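Local coordinates for penicillin-binding protein (PDB 3TG9), which probably binds beta-lactams or cleaves peptide or beta-lactam substrates through an active-site serine, as do related beta-lactamases and DD-peptidases, at residues H99-E110 / P146-F157. Sequence-based numbering, arbitrary orientation.
Sequences HTSGVPDYFDEE and PGHRFHYNNAGF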
ATOM      1  N   HIS B  99     -26.672  -6.570  16.568  1.00 36.52           N
ATOM      2  CA  HIS B  99     -26.668  -5.152  16.219  1.00 37.42           C
ATOM      3  C   HIS B  99     -27.779  -4.405  16.932  1.00 37.72           C
ATOM      4  O   HIS B  99     -28.431  -3.546  16.339  1.00 41.28           O
ATOM      5  CB  HIS B  99     -26.848  -4.956  14.712  1.00 35.62           C
ATOM      6  CG  HIS B  99     -25.713  -5.485  13.891  1.00 37.10           C
ATOM      7  ND1 HIS B  99     -24.475  -4.884  13.853  1.00 31.85           N
ATOM      8  CD2 HIS B  99     -25.641  -6.554  13.062  1.00 31.77           C
ATOM      9  CE1 HIS B  99     -23.687  -5.557  13.042  1.00 33.28           C
ATOM     10  NE2 HIS B  99     -24.366  -6.579  12.550  1.00 31.60           N
ATOM     11  N   THR B 100     -27.998  -4.725  18.200  1.00 38.18           N
ATOM     12  CA  THR B 100     -29.013  -4.028  18.984  1.00 39.93           C
ATOM     13  C   THR B 100     -28.411  -3.407  20.242  1.00 41.80           C
ATOM     14  O   THR B 100     -29.137  -3.036  21.163  1.00 43.70           O
ATOM     15  CB  THR B 100     -30.164  -4.978  19.376  1.00 38.53           C
ATOM     16  OG1 THR B 100     -29.629  -6.133  20.032  1.00 33.06           O
ATOM     17  CG2 THR B 100     -30.942  -5.422  18.139  1.00 35.09           C
ATOM     18  N   SER B 101     -27.084  -3.283  20.263  1.00 38.84           N
ATOM     19  CA  SER B 101     -26.349  -2.849  21.451  1.00 38.42           C
ATOM     20  C   SER B 101     -26.458  -1.360  21.755  1.00 44.65           C
ATOM     21  O   SER B 101     -26.301  -0.946  22.904  1.00 43.45           O
ATOM     22  CB  SER B 101     -24.870  -3.199  21.308  1.00 41.75           C
ATOM     23  OG  SER B 101     -24.228  -2.285  20.432  1.00 40.49           O
ATOM     24  N   GLY B 102     -26.692  -0.559  20.722  1.00 42.96           N
ATOM     25  CA  GLY B 102     -26.746   0.882  20.875  1.00 44.52           C
ATOM     26  C   GLY B 102     -25.407   1.595  20.989  1.00 43.71           C
ATOM     27  O   GLY B 102     -25.374   2.820  21.075  1.00 44.81           O
ATOM     28  N   VAL B 103     -24.303   0.849  20.999  1.00 40.28           N
ATOM     29  CA  VAL B 103     -22.976   1.466  21.089  1.00 40.09           C
ATOM     30  C   VAL B 103     -22.732   2.453  19.947  1.00 40.50           C
ATOM     31  O   VAL B 103     -23.336   2.333  18.880  1.00 39.88           O
ATOM     32  CB  VAL B 103     -21.837   0.413  21.092  1.00 39.00           C
ATOM     33  CG1 VAL B 103     -21.961  -0.495  22.295  1.00 41.84           C
ATOM     34  CG2 VAL B 103     -21.837  -0.396  19.799  1.00 34.99           C
ATOM     35  N   PRO B 104     -21.851   3.443  20.170  1.00 38.94           N
ATOM     36  CA  PRO B 104     -21.467   4.330  19.068  1.00 38.24           C
ATOM     37  C   PRO B 104     -20.590   3.557  18.089  1.00 39.16           C
ATOM     38  O   PRO B 104     -19.889   2.630  18.495  1.00 37.28           O
ATOM     39  CB  PRO B 104     -20.645   5.412  19.760  1.00 37.51           C
ATOM     40  CG  PRO B 104     -20.077   4.740  20.967  1.00 38.47           C
ATOM     41  CD  PRO B 104     -21.087   3.715  21.400  1.00 42.66           C
ATOM     42  N   ASP B 105     -20.640   3.936  16.817  1.00 40.03           N
ATOM     43  CA  ASP B 105     -19.892   3.261  15.763  1.00 33.39           C
ATOM     44  C   ASP B 105     -18.775   4.196  15.316  1.00 39.55           C
ATOM     45  O   ASP B 105     -18.875   5.408  15.500  1.00 36.06           O
ATOM     46  CB  ASP B 105     -20.840   2.991  14.595  1.00 37.46           C
ATOM     47  CG  ASP B 105     -20.367   1.865  13.690  1.00 38.06           C
ATOM     48  OD1 ASP B 105     -19.165   1.511  13.728  1.00 30.52           O
ATOM     49  OD2 ASP B 105     -21.222   1.340  12.941  1.00 33.67           O
ATOM     50  N   TYR B 106     -17.706   3.655  14.740  1.00 36.58           N
ATOM     51  CA  TYR B 106     -16.701   4.520  14.129  1.00 37.10           C
ATOM     52  C   TYR B 106     -17.038   4.749  12.656  1.00 36.11           C
ATOM     53  O   TYR B 106     -16.459   5.613  11.999  1.00 35.78           O
ATOM     54  CB  TYR B 106     -15.291   3.951  14.301  1.00 37.87           C
ATOM     55  CG  TYR B 106     -14.997   2.700  13.493  1.00 34.09           C
ATOM     56  CD1 TYR B 106     -14.305   2.774  12.288  1.00 36.06           C
ATOM     57  CD2 TYR B 106     -15.395   1.450  13.942  1.00 35.46           C
ATOM     58  CE1 TYR B 106     -14.021   1.636  11.545  1.00 32.88           C
ATOM     59  CE2 TYR B 106     -15.116   0.304  13.206  1.00 36.95           C
ATOM     60  CZ  TYR B 106     -14.433   0.405  12.009  1.00 36.23           C
ATOM     61  OH  TYR B 106     -14.162  -0.730  11.280  1.00 32.84           O
ATOM     62  N   PHE B 107     -17.998   3.977  12.155  1.00 35.85           N
ATOM     63  CA  PHE B 107     -18.425   4.053  10.759  1.00 39.43           C
ATOM     64  C   PHE B 107     -19.888   3.632  10.651  1.00 42.56           C
ATOM     65  O   PHE B 107     -20.204   2.455  10.433  1.00 40.84           O
ATOM     66  CB  PHE B 107     -17.534   3.168   9.865  1.00 37.40           C
ATOM     67  CG  PHE B 107     -17.792   3.336   8.387  1.00 42.95           C
ATOM     68  CD1 PHE B 107     -17.594   4.559   7.770  1.00 48.07           C
ATOM     69  CD2 PHE B 107     -18.220   2.267   7.611  1.00 44.04           C
ATOM     70  CE1 PHE B 107     -17.834   4.720   6.412  1.00 49.13           C
ATOM     71  CE2 PHE B 107     -18.460   2.423   6.251  1.00 45.65           C
ATOM     72  CZ  PHE B 107     -18.265   3.651   5.656  1.00 45.20           C
ATOM     73  N   ASP B 108     -20.781   4.599  10.828  1.00 45.20           N
ATOM     74  CA  ASP B 108     -22.218   4.352  10.762  1.00 44.08           C
ATOM     75  C   ASP B 108     -22.664   4.337   9.308  1.00 46.04           C
ATOM     76  O   ASP B 108     -22.812   5.388   8.681  1.00 44.67           O
ATOM     77  CB  ASP B 108     -22.968   5.435  11.531  1.00 48.49           C
ATOM     78  CG  ASP B 108     -24.442   5.139  11.667  1.00 47.33           C
ATOM     79  OD1 ASP B 108     -25.041   5.642  12.635  1.00 53.56           O
ATOM     80  OD2 ASP B 108     -25.000   4.412  10.819  1.00 45.40           O
ATOM     81  N   GLU B 109     -22.884   3.136   8.785  1.00 44.42           N
ATOM     82  CA  GLU B 109     -23.160   2.940   7.366  1.00 48.90           C
ATOM     83  C   GLU B 109     -24.529   3.466   6.946  1.00 47.48           C
ATOM     84  O   GLU B 109     -24.836   3.546   5.756  1.00 47.81           O
ATOM     85  CB  GLU B 109     -23.009   1.456   7.002  1.00 46.87           C
ATOM     86  CG  GLU B 109     -21.629   0.892   7.364  1.00 47.34           C
ATOM     87  CD  GLU B 109     -21.359  -0.484   6.761  1.00 49.10           C
ATOM     88  OE1 GLU B 109     -20.617  -1.277   7.387  1.00 38.61           O
ATOM     89  OE2 GLU B 109     -21.893  -0.771   5.665  1.00 53.96           O
ATOM     90  N   GLU B 110     -25.342   3.830   7.931  1.00 48.39           N
ATOM     91  CA  GLU B 110     -26.662   4.395   7.679  1.00 49.70           C
ATOM     92  C   GLU B 110     -26.575   5.873   7.286  1.00 52.03           C
ATOM     93  O   GLU B 110     -27.501   6.419   6.683  1.00 52.05           O
ATOM     94  CB  GLU B 110     -27.551   4.218   8.916  1.00 51.82           C
ATOM     95  CG  GLU B 110     -28.774   5.130   8.964  1.00 58.62           C
ATOM     96  CD  GLU B 110     -29.643   4.877  10.187  1.00 63.48           C
ATOM     97  OE1 GLU B 110     -29.742   3.702  10.612  1.00 63.21           O
ATOM     98  OE2 GLU B 110     -30.222   5.854  10.718  1.00 62.60           O
ATOM     99  N   PRO B 146     -29.453  -0.316  25.147  1.00 52.48           N
ATOM    100  CA  PRO B 146     -29.152  -1.674  24.687  1.00 50.57           C
ATOM    101  C   PRO B 146     -30.421  -2.500  24.523  1.00 50.77           C
ATOM    102  O   PRO B 146     -31.117  -2.762  25.501  1.00 53.23           O
ATOM    103  CB  PRO B 146     -28.291  -2.239  25.818  1.00 50.69           C
ATOM    104  CG  PRO B 146     -27.600  -1.050  26.380  1.00 48.27           C
ATOM    105  CD  PRO B 146     -28.592   0.090  26.272  1.00 53.84           C
ATOM    106  N   GLY B 147     -30.719  -2.891  23.289  1.00 49.77           N
ATOM    107  CA  GLY B 147     -31.872  -3.723  23.011  1.00 50.79           C
ATOM    108  C   GLY B 147     -32.993  -2.976  22.325  1.00 48.49           C
ATOM    109  O   GLY B 147     -33.912  -3.589  21.787  1.00 48.07           O
ATOM    110  N   HIS B 148     -32.916  -1.651  22.329  1.00 52.85           N
ATOM    111  CA  HIS B 148     -34.018  -0.830  21.827  1.00 55.76           C
ATOM    112  C   HIS B 148     -34.379  -1.106  20.363  1.00 55.16           C
ATOM    113  O   HIS B 148     -35.536  -1.393  20.054  1.00 54.15           O
ATOM    114  CB  HIS B 148     -33.749   0.664  22.047  1.00 58.55           C
ATOM    115  CG  HIS B 148     -34.939   1.537  21.775  1.00 66.13           C
ATOM    116  ND1 HIS B 148     -34.985   2.431  20.724  1.00 69.49           N
ATOM    117  CD2 HIS B 148     -36.130   1.645  22.411  1.00 69.00           C
ATOM    118  CE1 HIS B 148     -36.150   3.054  20.728  1.00 66.11           C
ATOM    119  NE2 HIS B 148     -36.863   2.598  21.741  1.00 68.22           N
ATOM    120  N   ARG B 149     -33.404  -1.018  19.461  1.00 50.95           N
ATOM    121  CA  ARG B 149     -33.696  -1.225  18.045  1.00 49.25           C
ATOM    122  C   ARG B 149     -32.540  -1.840  17.267  1.00 43.73           C
ATOM    123  O   ARG B 149     -31.430  -1.956  17.778  1.00 42.83           O
ATOM    124  CB  ARG B 149     -34.118   0.088  17.393  1.00 47.55           C
ATOM    125  CG  ARG B 149     -32.985   1.073  17.189  1.00 52.76           C
ATOM    126  CD  ARG B 149     -33.521   2.409  16.703  1.00 56.74           C
ATOM    127  NE  ARG B 149     -32.665   3.008  15.681  1.00 61.46           N
ATOM    128  CZ  ARG B 149     -31.620   3.791  15.939  1.00 64.14           C
ATOM    129  NH1 ARG B 149     -31.295   4.071  17.194  1.00 66.16           N
ATOM    130  NH2 ARG B 149     -30.899   4.295  14.943  1.00 57.87           N
ATOM    131  N   PHE B 150     -32.814  -2.234  16.026  1.00 44.60           N
ATOM    132  CA  PHE B 150     -31.777  -2.763  15.146  1.00 44.35           C
ATOM    133  C   PHE B 150     -31.023  -1.642  14.429  1.00 41.22           C
ATOM    134  O   PHE B 150     -31.626  -0.791  13.776  1.00 45.11           O
ATOM    135  CB  PHE B 150     -32.355  -3.750  14.122  1.00 40.68           C
ATOM    136  CG  PHE B 150     -31.317  -4.330  13.190  1.00 39.66           C
ATOM    137  CD1 PHE B 150     -30.683  -5.524  13.494  1.00 34.27           C
ATOM    138  CD2 PHE B 150     -30.960  -3.662  12.019  1.00 35.72           C
ATOM    139  CE1 PHE B 150     -29.714  -6.053  12.645  1.00 36.45           C
ATOM    140  CE2 PHE B 150     -30.003  -4.184  11.166  1.00 38.44           C
ATOM    141  CZ  PHE B 150     -29.377  -5.383  11.479  1.00 33.91           C
ATOM    142  N   HIS B 151     -29.702  -1.657  14.546  1.00 36.03           N
ATOM    143  CA  HIS B 151     -28.875  -0.683  13.851  1.00 39.83           C
ATOM    144  C   HIS B 151     -27.506  -1.263  13.510  1.00 37.48           C
ATOM    145  O   HIS B 151     -26.667  -1.463  14.395  1.00 34.15           O
ATOM    146  CB  HIS B 151     -28.709   0.573  14.700  1.00 43.04           C
ATOM    147  CG  HIS B 151     -28.176   1.745  13.938  1.00 45.41           C
ATOM    148  ND1 HIS B 151     -26.831   1.971  13.763  1.00 46.94           N
ATOM    149  CD2 HIS B 151     -28.814   2.754  13.295  1.00 49.84           C
ATOM    150  CE1 HIS B 151     -26.657   3.068  13.052  1.00 53.18           C
ATOM    151  NE2 HIS B 151     -27.846   3.565  12.755  1.00 52.59           N
ATOM    152  N   TYR B 152     -27.281  -1.535  12.226  1.00 37.87           N
ATOM    153  CA  TYR B 152     -26.021  -2.145  11.794  1.00 37.01           C
ATOM    154  C   TYR B 152     -24.812  -1.364  12.305  1.00 33.35           C
ATOM    155  O   TYR B 152     -24.680  -0.170  12.054  1.00 35.57           O
ATOM    156  CB  TYR B 152     -25.962  -2.285  10.270  1.00 35.71           C
ATOM    157  CG  TYR B 152     -24.865  -3.217   9.806  1.00 35.15           C
ATOM    158  CD1 TYR B 152     -25.070  -4.589   9.764  1.00 33.17           C
ATOM    159  CD2 TYR B 152     -23.615  -2.726   9.423  1.00 36.00           C
ATOM    160  CE1 TYR B 152     -24.065  -5.457   9.341  1.00 32.16           C
ATOM    161  CE2 TYR B 152     -22.601  -3.583   9.000  1.00 31.05           C
ATOM    162  CZ  TYR B 152     -22.836  -4.950   8.961  1.00 36.89           C
ATOM    163  OH  TYR B 152     -21.846  -5.819   8.543  1.00 31.17           O
ATOM    164  N   ASN B 153     -23.934  -2.059  13.015  1.00 34.48           N
ATOM    165  CA  ASN B 153     -22.869  -1.421  13.766  1.00 31.85           C
ATOM    166  C   ASN B 153     -21.545  -2.186  13.663  1.00 33.81           C
ATOM    167  O   ASN B 153     -21.450  -3.345  14.075  1.00 31.80           O
ATOM    168  CB  ASN B 153     -23.299  -1.303  15.230  1.00 33.19           C
ATOM    169  CG  ASN B 153     -22.368  -0.441  16.048  1.00 31.72           C
ATOM    170  OD1 ASN B 153     -21.179  -0.714  16.142  1.00 30.37           O
ATOM    171  ND2 ASN B 153     -22.917   0.603  16.661  1.00 37.01           N
ATOM    172  N   ASN B 154     -20.521  -1.524  13.132  1.00 31.23           N
ATOM    173  CA  ASN B 154     -19.220  -2.149  12.939  1.00 31.59           C
ATOM    174  C   ASN B 154     -18.394  -2.222  14.220  1.00 32.31           C
ATOM    175  O   ASN B 154     -17.786  -3.257  14.528  1.00 27.90           O
ATOM    176  CB  ASN B 154     -18.460  -1.416  11.841  1.00 34.66           C
ATOM    177  CG  ASN B 154     -19.097  -1.604  10.486  1.00 33.97           C
ATOM    178  OD1 ASN B 154     -19.141  -2.716   9.963  1.00 34.11           O
ATOM    179  ND2 ASN B 154     -19.596  -0.523   9.909  1.00 34.54           N
ATOM    180  N   ALA B 155     -18.386  -1.124  14.971  1.00 31.26           N
ATOM    181  CA  ALA B 155     -17.681  -1.085  16.247  1.00 31.92           C
ATOM    182  C   ALA B 155     -18.178  -2.210  17.150  1.00 31.58           C
ATOM    183  O   ALA B 155     -17.414  -2.800  17.910  1.00 34.09           O
ATOM    184  CB  ALA B 155     -17.861   0.277  16.918  1.00 31.86           C
ATOM    185  N   GLY B 156     -19.465  -2.520  17.048  1.00 30.84           N
ATOM    186  CA  GLY B 156     -20.037  -3.600  17.827  1.00 30.44           C
ATOM    187  C   GLY B 156     -19.362  -4.933  17.572  1.00 33.41           C
ATOM    188  O   GLY B 156     -19.281  -5.782  18.462  1.00 36.59           O
ATOM    189  N   PHE B 157     -18.875  -5.136  16.354  1.00 31.89           N
ATOM    190  CA  PHE B 157     -18.172  -6.381  16.058  1.00 33.99           C
ATOM    191  C   PHE B 157     -16.687  -6.306  16.375  1.00 33.00           C
ATOM    192  O   PHE B 157     -16.039  -7.336  16.560  1.00 32.49           O
ATOM    193  CB  PHE B 157     -18.457  -6.880  14.636  1.00 30.09           C
ATOM    194  CG  PHE B 157     -19.630  -7.816  14.571  1.00 31.92           C
ATOM    195  CD1 PHE B 157     -20.913  -7.356  14.838  1.00 31.86           C
ATOM    196  CD2 PHE B 157     -19.449  -9.161  14.292  1.00 30.81           C
ATOM    197  CE1 PHE B 157     -22.004  -8.219  14.802  1.00 32.80           C
ATOM    198  CE2 PHE B 157     -20.532 -10.035  14.262  1.00 29.22           C
ATOM    199  CZ  PHE B 157     -21.813  -9.559  14.514  1.00 30.44           C
TER
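Loop 99-110 runs irregularly beside 146-157, without forming a sheet, joined by backbone hydrogen bonds from His151 N to His99 O (2.9 Å) and from Gly147 N to Thr100 O (2.7 Å). His99, closing helix 93-98 in a Schellman motif, turns its imidazole onto the Tyr152 ring in an offset stack, centroids 4.4 Å apart and planes at 30°. Phe150 lies alongside it, and Phe157 CE1 reaches His99 CE1 at 3.6 Å, completing an aromatic cluster.

Asp105 grips the turn that leads into helix 155-168. With CG anti to the backbone N (chi1 -158°), its carboxylate lies flat against the Asn153 amide; OD2 receives Asn154 N and OD1 receives Ala155 N, both at 3.0 Å. Phe107 N reaches OD1 from the opposite face to Ala155 N, which should fix the carboxylate's rotation. Asn153 OD1 meanwhile caps that helix through Gly156 N.

Asn154 ND2 gives one hydrogen to Phe107 O and the other, at 2.8 Å, to the anti lone pair of Glu109 OE1. Both acceptors lie in the amide plane, which fixes the rotation of the group, while OD1 is hydrogen-bonded to Lys58 NZ. Tyr152 OH bonds to both Lys58 and Ser55. Through His99, Phe107 and Glu109, loop 99-110 thus backs Tyr152 and Asn154, the probable YxN motif, beside a probable SxxK pair (Ser55, Lys58), consistent with the active site of class C beta-lactamases and related penicillin-binding proteins.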